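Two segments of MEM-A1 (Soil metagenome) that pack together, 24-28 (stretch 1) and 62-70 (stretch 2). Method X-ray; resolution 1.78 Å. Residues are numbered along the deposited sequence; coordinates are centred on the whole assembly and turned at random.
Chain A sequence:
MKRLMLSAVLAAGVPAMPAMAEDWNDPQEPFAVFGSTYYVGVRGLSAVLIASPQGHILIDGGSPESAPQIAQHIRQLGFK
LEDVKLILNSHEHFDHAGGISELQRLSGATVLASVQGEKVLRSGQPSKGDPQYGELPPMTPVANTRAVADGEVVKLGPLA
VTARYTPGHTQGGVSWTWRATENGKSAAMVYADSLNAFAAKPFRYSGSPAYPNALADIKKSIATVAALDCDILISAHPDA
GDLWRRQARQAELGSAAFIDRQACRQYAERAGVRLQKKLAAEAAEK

Stretch 1, residues 24-28: WNDPQ
Stretch 2, residues 62-70: GSPESAPQI

The most unusual feature is a very short hydrogen bond, 2.4 Å from Ser66 OG to Asn25 OD1. The serine hydroxyl is the donor and the amide oxygen the acceptor. Asn25 dominates the contact: it has 110 Å² covered by stretch 2, out of 215 Å² buried on both sides together.

Stretch 1 has no regular helix or strand. Trp24 has phi/psi -56/-40 and Asn25 -86/13. The chain then extends through Asp26 (-59/159), Pro27 (-61/147) and Gln28 (-154/118). Stretch 2 begins as a loop. Gly62 has phi/psi 60/-155, a positive phi that favours glycine; an ideal CB there would clash with Ser66 CB at 2.5 Å. Ser63 follows at -92/173, and Pro64 (-53/-37) and Glu65 (-67/-28) turn into a helix that continues beyond Ile70. Ile70 N donates to Ser66 O at 2.9 Å.

In register, Asn25 CA lies 6.0 Å from Ser66 CA, and Pro27 CA lies 8.2 Å from Gln69 CA.

Asn25 points its CB toward stretch 2, with chi1 -82° (m) and chi2 -67°. Its amide presents both an acceptor and a donor to the two serines, Ser63 and Ser66. While OD1 takes the Ser66 hydroxyl, Asn25 ND2 donates to Ser63 OG at 3.2 Å, with an N-H...acceptor angle of 150°. Ser63 has chi1 88° (p). Ser63 OG also caps the turn by accepting a weak bond from Glu65 N at 3.2 Å. Ser66 has chi1 -43° (m), and Ser66 OG accepts from Ser63 N at 2.9 Å. Both serines are buried, and their small hydroxyls bond to the backbone of their own stretch as well as to Asn25. Glu65 is exposed and points its CB toward stretch 1; Glu65 CB is 3.8 Å from Asn25 ND2.

One turn along the helix, Gln69 reaches the backbone of stretch 1. Its chi angles are -61° (m), -177° (t) and 79°. This long side chain lets Gln69 NE2 donate to Asn25 O at 3.1 Å, angle 155°, and weakly to Glu65 O at 3.5 Å. Gln69 OE1 is 3.3 Å from Asn25 O, but both are acceptors and do not bond.

A water extends this end of the contact. It donates to Gln69 OE1 at 2.8 Å and to Asp26 O at 3.1 Å, and accepts a weak bond from Gln28 N at 3.0 Å. The CB atoms of Asp26 and Pro27 point away from stretch 2. Pro27 adds little: Pro27 CA is 4.3 Å from Gln69 OE1.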

# COMPACT_ATOMS: atom_id res chain seq x y z
N TRP A 24 11.29 -10.71 3.86
CA TRP A 24 10.43 -9.85 3.05
C TRP A 24 11.17 -9.28 1.85
O TRP A 24 10.63 -9.23 0.75
CB TRP A 24 9.86 -8.73 3.91
CG TRP A 24 8.81 -9.22 4.86
CD1 TRP A 24 8.19 -10.44 4.84
CD2 TRP A 24 8.27 -8.51 5.98
NE1 TRP A 24 7.29 -10.53 5.88
CE2 TRP A 24 7.32 -9.36 6.59
CE3 TRP A 24 8.49 -7.24 6.52
CZ2 TRP A 24 6.59 -8.98 7.72
CZ3 TRP A 24 7.76 -6.86 7.64
CH2 TRP A 24 6.83 -7.73 8.23
N ASN A 25 12.43 -8.89 2.04
CA ASN A 25 13.20 -8.25 0.98
C ASN A 25 13.90 -9.24 0.06
O ASN A 25 14.78 -8.84 -0.72
CB ASN A 25 14.23 -7.29 1.60
CG ASN A 25 13.60 -5.96 1.96
OD1 ASN A 25 13.21 -5.22 1.07
ND2 ASN A 25 13.49 -5.66 3.26
N ASP A 26 13.53 -10.53 0.12
CA ASP A 26 14.10 -11.52 -0.77
C ASP A 26 13.82 -11.16 -2.24
O ASP A 26 12.89 -10.39 -2.54
CB ASP A 26 13.55 -12.91 -0.45
CG ASP A 26 14.38 -13.62 0.60
OD1 ASP A 26 15.56 -13.24 0.76
OD2 ASP A 26 13.84 -14.53 1.27
N PRO A 27 14.62 -11.71 -3.16
CA PRO A 27 14.47 -11.37 -4.58
C PRO A 27 13.10 -11.72 -5.14
O PRO A 27 12.47 -12.71 -4.74
CB PRO A 27 15.57 -12.19 -5.26
CG PRO A 27 16.60 -12.38 -4.20
CD PRO A 27 15.83 -12.53 -2.92
N GLN A 28 12.66 -10.90 -6.08
CA GLN A 28 11.40 -11.12 -6.80
C GLN A 28 11.52 -10.44 -8.15
O GLN A 28 11.67 -9.21 -8.22
CB GLN A 28 10.21 -10.56 -6.01
CG GLN A 28 8.90 -10.58 -6.77
CD GLN A 28 8.45 -12.00 -7.09
OE1 GLN A 28 8.46 -12.89 -6.21
NE2 GLN A 28 8.10 -12.24 -8.36
N GLY A 62 8.55 0.11 0.07
CA GLY A 62 9.10 -0.94 0.90
C GLY A 62 9.92 -0.35 2.03
O GLY A 62 9.73 0.81 2.45
N SER A 63 10.87 -1.13 2.52
CA SER A 63 11.78 -0.68 3.57
C SER A 63 13.03 -0.08 2.94
O SER A 63 13.20 -0.11 1.72
CB SER A 63 12.12 -1.87 4.46
OG SER A 63 13.23 -2.55 3.94
N PRO A 64 13.93 0.52 3.74
CA PRO A 64 15.16 1.06 3.13
C PRO A 64 15.91 0.03 2.30
O PRO A 64 16.41 0.38 1.23
CB PRO A 64 15.98 1.50 4.35
CG PRO A 64 14.95 1.85 5.36
CD PRO A 64 13.84 0.87 5.17
N GLU A 65 15.94 -1.23 2.73
CA GLU A 65 16.60 -2.27 1.93
C GLU A 65 15.88 -2.53 0.62
O GLU A 65 16.50 -2.98 -0.34
CB GLU A 65 16.66 -3.58 2.71
CG GLU A 65 17.82 -3.70 3.62
CD GLU A 65 17.64 -4.80 4.63
OE1 GLU A 65 16.62 -4.81 5.36
OE2 GLU A 65 18.52 -5.64 4.73
N SER A 66 14.57 -2.30 0.57
CA SER A 66 13.81 -2.55 -0.66
C SER A 66 14.09 -1.51 -1.71
O SER A 66 14.03 -1.81 -2.90
CB SER A 66 12.29 -2.55 -0.40
OG SER A 66 11.95 -3.23 0.78
N ALA A 67 14.34 -0.26 -1.30
CA ALA A 67 14.38 0.84 -2.26
C ALA A 67 15.34 0.58 -3.43
O ALA A 67 14.92 0.75 -4.58
CB ALA A 67 14.69 2.14 -1.51
N PRO A 68 16.58 0.15 -3.24
CA PRO A 68 17.43 -0.09 -4.43
C PRO A 68 16.93 -1.22 -5.31
O PRO A 68 17.11 -1.15 -6.54
CB PRO A 68 18.81 -0.38 -3.84
CG PRO A 68 18.55 -0.75 -2.44
CD PRO A 68 17.36 0.04 -2.00
N GLN A 69 16.29 -2.24 -4.74
CA GLN A 69 15.71 -3.32 -5.55
C GLN A 69 14.53 -2.81 -6.37
O GLN A 69 14.36 -3.20 -7.54
CB GLN A 69 15.26 -4.48 -4.65
CG GLN A 69 16.40 -5.12 -3.86
CD GLN A 69 15.92 -6.29 -3.04
OE1 GLN A 69 15.75 -7.39 -3.57
NE2 GLN A 69 15.70 -6.07 -1.75
N ILE A 70 13.69 -1.95 -5.78
CA ILE A 70 12.56 -1.39 -6.53
C ILE A 70 13.07 -0.53 -7.67
O ILE A 70 12.56 -0.60 -8.81
CB ILE A 70 11.63 -0.58 -5.59
CG1 ILE A 70 10.90 -1.53 -4.62
CG2 ILE A 70 10.60 0.30 -6.41
CD1 ILE A 70 10.35 -0.83 -3.35
O HOH W 1 13.40 -8.32 -4.84